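Local coordinates for protein putative Glycerophosphoryl diester phosphodiesterase (Silicibacter pomeroyi, PDB 3L12) that belongs, as a putative member, to the glycerophosphoryl diester phosphodiesterase family of TIM-barrel proteins and binds a magnesium ion, at residues G45-E50 / A143-L148; E131-C136 / Y177-R182. One frame throughout, in Å; residues are numbered along the deposited sequence.

Overall arrangement
Both contacts belong to one side of a TIM barrel, their centres about 10 Å apart, and strand 145-150 connects them. In contact 1 this strand pairs edge to edge with strand 48-55 inside the barrel wall; in contact 2 the helix just before it, 129-137, packs against the loop that leads into the next strand, 183-187. The two meet directly: Leu-146 N lies 2.8 Å from Arg-182 O, a probable hydrogen bond, and Ala-143 O lies 2.9 Å from Arg-182 NE, another. Magnesium sits at the far end of contact 1, held by Glu-50, Asp-52 and Glu-149, whereas contact 2 is packing behind the opposite, N-terminal end of the strands.

Contact 1 (G45-E50 / A143-L148); sequences GVRALE and APYLLL. With MG (magnesium ion), chain C.
Leu-49 is the bump on one face of this strand pair: its CD1 settles into the hollow between Pro-144 CG at 3.8 Å and Leu-146 CD2 at 4.4 Å, and its CG lies over the CB-CG edge of the obliquely crossing proline ring. Phe-38 and Thr-41 of helix 35-43 also touch Leu-49. On the other face Ala-48 sets its CB 4.1 Å from Tyr-145 CB. The Tyr-145 ring meets Arg-47 O edge-on, in the ring plane. The strands run parallel, 14° apart, as neighbours in the wall of a TIM barrel. Tyr-145 N reaches a lone pair of Arg-47 O at 2.9 Å; Leu-49 then uses both its N-H, to Tyr-145 O, and its carbonyl, to Leu-147 N, in a nearly straight bond (177°). Bent at chi2 and chi3, Arg-47 curls back toward the start of the partner segment, where NH2 donates to Ala-143 O from above the carbonyl plane at 3.0 Å, while NH1 binds Gln-142 O. The side chains of Glu-50 and Leu-147 cross obliquely, Glu-50 CG 4.1 Å from Leu-147 CD2, and a bend at chi2 (-86°) presents Glu-50 OE2 to magnesium at 2.1 Å; OE1 accepts a hydrogen bond from a metal-bound water.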
loop_
_atom_site.group_PDB
_atom_site.type_symbol
_atom_site.label_atom_id
_atom_site.label_comp_id
_atom_site.label_asym_id
_atom_site.label_seq_id
_atom_site.Cartn_x
_atom_site.Cartn_y
_atom_site.Cartn_z
ATOM N N GLY A 45 8.637 2.943 -3.730
ATOM C CA GLY A 45 10.098 3.163 -3.809
ATOM C C GLY A 45 11.007 1.961 -3.590
ATOM O O GLY A 45 12.240 2.112 -3.422
ATOM N N VAL A 46 10.434 0.768 -3.562
ATOM C CA VAL A 46 11.168 -0.423 -3.374
ATOM C C VAL A 46 11.848 -0.722 -4.714
ATOM O O VAL A 46 11.225 -0.677 -5.754
ATOM C CB VAL A 46 10.238 -1.544 -2.900
ATOM C CG1 VAL A 46 10.933 -2.898 -2.904
ATOM C CG2 VAL A 46 9.661 -1.216 -1.485
ATOM N N ARG A 47 13.131 -1.072 -4.645
ATOM C CA ARG A 47 13.949 -1.290 -5.824
ATOM C C ARG A 47 14.297 -2.767 -6.103
ATOM O O ARG A 47 15.037 -3.073 -7.053
ATOM C CB ARG A 47 15.239 -0.508 -5.665
ATOM C CG ARG A 47 15.066 0.993 -5.466
ATOM C CD ARG A 47 14.606 1.675 -6.723
ATOM N NE ARG A 47 15.401 1.198 -7.878
ATOM C CZ ARG A 47 14.938 0.568 -8.981
ATOM N NH1 ARG A 47 13.638 0.410 -9.229
ATOM N NH2 ARG A 47 15.814 0.134 -9.896
ATOM N N ALA A 48 13.808 -3.665 -5.290
ATOM C CA ALA A 48 14.046 -5.085 -5.442
ATOM C C ALA A 48 12.840 -5.874 -4.975
ATOM O O ALA A 48 12.200 -5.526 -3.988
ATOM C CB ALA A 48 15.241 -5.472 -4.656
ATOM N N LEU A 49 12.525 -6.932 -5.710
ATOM C CA LEU A 49 11.364 -7.737 -5.468
ATOM C C LEU A 49 11.751 -9.174 -5.353
ATOM O O LEU A 49 12.607 -9.641 -6.099
ATOM C CB LEU A 49 10.406 -7.665 -6.679
ATOM C CG LEU A 49 9.864 -6.311 -7.144
ATOM C CD1 LEU A 49 9.017 -6.452 -8.371
ATOM C CD2 LEU A 49 9.064 -5.651 -5.987
ATOM N N GLU A 50 11.090 -9.893 -4.463
ATOM C CA GLU A 50 11.180 -11.319 -4.427
ATOM C C GLU A 50 9.820 -11.902 -4.804
ATOM O O GLU A 50 8.763 -11.366 -4.421
ATOM C CB GLU A 50 11.585 -11.784 -3.070
ATOM C CG GLU A 50 11.844 -13.282 -2.911
ATOM C CD GLU A 50 10.635 -14.161 -2.606
ATOM O OE1 GLU A 50 9.528 -13.657 -2.424
ATOM O OE2 GLU A 50 10.792 -15.425 -2.502
ATOM N N ALA A 143 13.729 -0.385 -13.608
ATOM C CA ALA A 143 13.298 -1.788 -13.385
ATOM C C ALA A 143 13.935 -2.303 -12.106
ATOM O O ALA A 143 15.085 -2.022 -11.830
ATOM C CB ALA A 143 13.669 -2.699 -14.545
ATOM N N PRO A 144 13.182 -3.048 -11.295
ATOM C CA PRO A 144 13.760 -3.565 -10.066
ATOM C C PRO A 144 14.697 -4.744 -10.242
ATOM O O PRO A 144 14.685 -5.423 -11.288
ATOM C CB PRO A 144 12.544 -4.063 -9.303
ATOM C CG PRO A 144 11.568 -4.362 -10.344
ATOM C CD PRO A 144 11.765 -3.428 -11.470
ATOM N N TYR A 145 15.479 -5.001 -9.208
ATOM C CA TYR A 145 16.278 -6.200 -9.130
ATOM C C TYR A 145 15.272 -7.287 -8.755
ATOM O O TYR A 145 14.320 -7.038 -7.986
ATOM C CB TYR A 145 17.403 -6.026 -8.090
ATOM C CG TYR A 145 18.399 -5.056 -8.624
ATOM C CD1 TYR A 145 18.224 -3.684 -8.502
ATOM C CD2 TYR A 145 19.473 -5.511 -9.341
ATOM C CE1 TYR A 145 19.133 -2.797 -9.105
ATOM C CE2 TYR A 145 20.380 -4.634 -9.894
ATOM C CZ TYR A 145 20.198 -3.291 -9.769
ATOM O OH TYR A 145 21.134 -2.470 -10.362
ATOM N N LEU A 146 15.486 -8.493 -9.268
ATOM C CA LEU A 146 14.565 -9.605 -9.053
ATOM C C LEU A 146 15.245 -10.806 -8.388
ATOM O O LEU A 146 16.242 -11.343 -8.886
ATOM C CB LEU A 146 14.022 -10.055 -10.410
ATOM C CG LEU A 146 13.398 -9.005 -11.333
ATOM C CD1 LEU A 146 12.982 -9.687 -12.632
ATOM C CD2 LEU A 146 12.220 -8.321 -10.736
ATOM N N LEU A 147 14.701 -11.221 -7.261
ATOM C CA LEU A 147 15.119 -12.402 -6.552
ATOM C C LEU A 147 14.018 -13.412 -6.918
ATOM O O LEU A 147 12.938 -13.447 -6.328
ATOM C CB LEU A 147 15.161 -12.059 -5.072
ATOM C CG LEU A 147 15.936 -12.894 -4.121
ATOM C CD1 LEU A 147 17.464 -13.032 -4.545
ATOM C CD2 LEU A 147 15.816 -12.303 -2.733
ATOM N N LEU A 148 14.303 -14.200 -7.952
ATOM C CA LEU A 148 13.337 -15.116 -8.555
ATOM C C LEU A 148 13.479 -16.477 -7.900
ATOM O O LEU A 148 14.449 -17.229 -8.115
ATOM C CB LEU A 148 13.576 -15.132 -10.061
ATOM C CG LEU A 148 12.596 -15.870 -10.941
ATOM C CD1 LEU A 148 12.855 -15.428 -12.374
ATOM C CD2 LEU A 148 12.634 -17.415 -10.782
HETATM MG MG MG C . 9.578 -17.015 -1.836
HETATM O O HOH W 1 8.006 -15.670 -1.644
HETATM O O HOH W 2 8.457 -18.436 -0.706
#

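Contact 2 (E131-C136 / Y177-R182)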
loop_
_atom_site.group_PDB
_atom_site.type_symbol
_atom_site.label_atom_id
_atom_site.label_comp_id
_atom_site.label_asym_id
_atom_site.label_seq_id
_atom_site.Cartn_x
_atom_site.Cartn_y
_atom_site.Cartn_z
ATOM N N GLU A 131 4.292 -12.093 -17.708
ATOM C CA GLU A 131 3.539 -10.881 -17.414
ATOM C C GLU A 131 4.227 -10.027 -16.392
ATOM O O GLU A 131 4.225 -8.817 -16.499
ATOM C CB GLU A 131 2.116 -11.215 -16.945
ATOM C CG GLU A 131 1.293 -11.790 -18.062
ATOM C CD GLU A 131 -0.024 -12.395 -17.650
ATOM O OE1 GLU A 131 -0.195 -12.875 -16.511
ATOM O OE2 GLU A 131 -0.927 -12.437 -18.539
ATOM N N LEU A 132 4.764 -10.647 -15.357
ATOM C CA LEU A 132 5.507 -9.904 -14.377
ATOM C C LEU A 132 6.763 -9.309 -15.006
ATOM O O LEU A 132 7.118 -8.160 -14.743
ATOM C CB LEU A 132 5.835 -10.788 -13.181
ATOM C CG LEU A 132 6.765 -10.119 -12.183
ATOM C CD1 LEU A 132 6.155 -8.795 -11.565
ATOM C CD2 LEU A 132 7.114 -11.109 -11.120
ATOM N N LEU A 133 7.454 -10.069 -15.852
ATOM C CA LEU A 133 8.687 -9.533 -16.430
ATOM C C LEU A 133 8.387 -8.390 -17.395
ATOM O O LEU A 133 9.156 -7.442 -17.446
ATOM C CB LEU A 133 9.508 -10.627 -17.091
ATOM C CG LEU A 133 9.992 -11.720 -16.128
ATOM C CD1 LEU A 133 10.715 -12.787 -16.944
ATOM C CD2 LEU A 133 10.899 -11.270 -14.899
ATOM N N ASP A 134 7.291 -8.475 -18.143
ATOM C CA ASP A 134 6.842 -7.385 -19.022
ATOM C C ASP A 134 6.582 -6.089 -18.203
ATOM O O ASP A 134 7.046 -4.959 -18.555
ATOM C CB ASP A 134 5.580 -7.825 -19.760
ATOM C CG ASP A 134 5.229 -6.941 -20.953
ATOM O OD1 ASP A 134 6.085 -6.208 -21.484
ATOM O OD2 ASP A 134 4.091 -7.042 -21.410
ATOM N N LEU A 135 5.862 -6.250 -17.104
ATOM C CA LEU A 135 5.601 -5.147 -16.200
ATOM C C LEU A 135 6.915 -4.530 -15.708
ATOM O O LEU A 135 7.094 -3.313 -15.778
ATOM C CB LEU A 135 4.783 -5.619 -15.000
ATOM C CG LEU A 135 4.533 -4.633 -13.853
ATOM C CD1 LEU A 135 3.650 -3.511 -14.371
ATOM C CD2 LEU A 135 3.870 -5.295 -12.654
ATOM N N CYS A 136 7.835 -5.354 -15.248
ATOM C CA CYS A 136 9.108 -4.855 -14.687
ATOM C C CYS A 136 9.960 -4.156 -15.763
ATOM O O CYS A 136 10.496 -3.077 -15.526
ATOM C CB CYS A 136 9.931 -5.966 -14.024
ATOM S SG CYS A 136 9.260 -6.608 -12.532
ATOM N N TYR A 177 12.252 -10.994 -22.193
ATOM C CA TYR A 177 12.081 -9.642 -21.675
ATOM C C TYR A 177 13.399 -8.923 -21.312
ATOM O O TYR A 177 13.395 -7.871 -20.658
ATOM C CB TYR A 177 11.078 -9.662 -20.482
ATOM C CG TYR A 177 9.735 -10.066 -20.949
ATOM C CD1 TYR A 177 8.926 -9.161 -21.603
ATOM C CD2 TYR A 177 9.298 -11.379 -20.835
ATOM C CE1 TYR A 177 7.718 -9.537 -22.120
ATOM C CE2 TYR A 177 8.067 -11.778 -21.342
ATOM C CZ TYR A 177 7.286 -10.834 -21.980
ATOM O OH TYR A 177 6.074 -11.162 -22.499
ATOM N N ARG A 178 14.531 -9.498 -21.708
ATOM C CA ARG A 178 15.844 -8.884 -21.501
ATOM C C ARG A 178 16.068 -8.506 -20.038
ATOM O O ARG A 178 16.586 -7.410 -19.724
ATOM C CB ARG A 178 16.020 -7.646 -22.399
ATOM C CG ARG A 178 15.905 -7.921 -23.867
ATOM C CD ARG A 178 16.259 -6.651 -24.658
ATOM N NE ARG A 178 16.404 -6.864 -26.095
ATOM C CZ ARG A 178 17.556 -6.936 -26.785
ATOM N NH1 ARG A 178 18.753 -6.814 -26.210
ATOM N NH2 ARG A 178 17.512 -7.139 -28.101
HETATM N N MSE A 179 15.625 -9.395 -19.139
HETATM C CA MSE A 179 15.768 -9.141 -17.735
HETATM C C MSE A 179 17.001 -9.776 -17.110
HETATM O O MSE A 179 17.155 -9.772 -15.877
HETATM C CB MSE A 179 14.459 -9.544 -17.006
HETATM C CG MSE A 179 13.345 -8.540 -17.155
HETATM SE SE MSE A 179 13.671 -6.818 -16.363
HETATM C CE MSE A 179 14.450 -5.774 -17.828
ATOM N N GLU A 180 17.922 -10.297 -17.933
ATOM C CA GLU A 180 19.149 -10.854 -17.381
ATOM C C GLU A 180 19.892 -9.873 -16.446
ATOM O O GLU A 180 20.357 -10.281 -15.406
ATOM C CB GLU A 180 20.122 -11.362 -18.451
ATOM C CG GLU A 180 19.540 -12.406 -19.383
ATOM C CD GLU A 180 18.962 -11.806 -20.660
ATOM O OE1 GLU A 180 18.412 -10.680 -20.644
ATOM O OE2 GLU A 180 19.125 -12.459 -21.708
ATOM N N PRO A 181 19.979 -8.569 -16.788
ATOM C CA PRO A 181 20.749 -7.668 -15.907
ATOM C C PRO A 181 20.183 -7.402 -14.534
ATOM O O PRO A 181 20.861 -6.761 -13.682
ATOM C CB PRO A 181 20.762 -6.337 -16.686
ATOM C CG PRO A 181 20.550 -6.713 -18.098
ATOM C CD PRO A 181 19.582 -7.884 -18.032
ATOM N N ARG A 182 18.951 -7.842 -14.310
ATOM C CA ARG A 182 18.292 -7.665 -13.019
ATOM C C ARG A 182 17.927 -8.947 -12.295
ATOM O O ARG A 182 17.474 -8.891 -11.141
ATOM C CB ARG A 182 16.981 -6.921 -13.256
ATOM C CG ARG A 182 17.131 -5.455 -13.680
ATOM C CD ARG A 182 17.641 -4.648 -12.531
ATOM N NE ARG A 182 17.535 -3.240 -12.852
ATOM C CZ ARG A 182 18.465 -2.561 -13.491
ATOM N NH1 ARG A 182 19.580 -3.152 -13.868
ATOM N NH2 ARG A 182 18.276 -1.274 -13.761
#
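With CG anti to the carbonyl carbon (chi1 -65°), Tyr-177 swings its ring from the end of helix 160-176 onto helix 129-137, and the next torsion turns one face of that ring to the helix backbone. In Asp-134, CG is instead anti to the backbone N (chi1 -165°), which lays its carboxylate alongside the same ring; CB is brought there by the helix backbone. The ring thus rests on a shoulder of the helix: Asp-134 N stands 3.9 Å above the ring plane, offset toward the rim, while Asp-134 CB meets Tyr-177 CE1 at 3.6 Å. The two side chains cross obliquely, with carboxylate and ring planes 34° apart. At the root of the ring, Leu-133 CB approaches Tyr-177 CD2 at 3.8 Å. The forked end of Leu-133 extends past the tyrosine, and its CD2 comes within 4.3 Å of CG in selenomethionine Met-179. One helical turn on from Leu-133, Cys-136 offers its CB to the selenium of Met-179 at a looser 4.5 Å. Met-179 is bent at chi2 and so brings SE back to the helix. Leu-133 and Cys-136 also touch Leu-146 of strand 145-150, filling the layer between barrel wall and loop. Arg-178, with positive phi, is the C-prime residue of the Schellman motif that ends helix 160-176, and the reversal places Tyr-177 and Met-179 together against helix 129-137. This is largely apolar packing, edged by Asp-134, between a helix and a helix-to-strand turn in the outer layer of a TIM barrel.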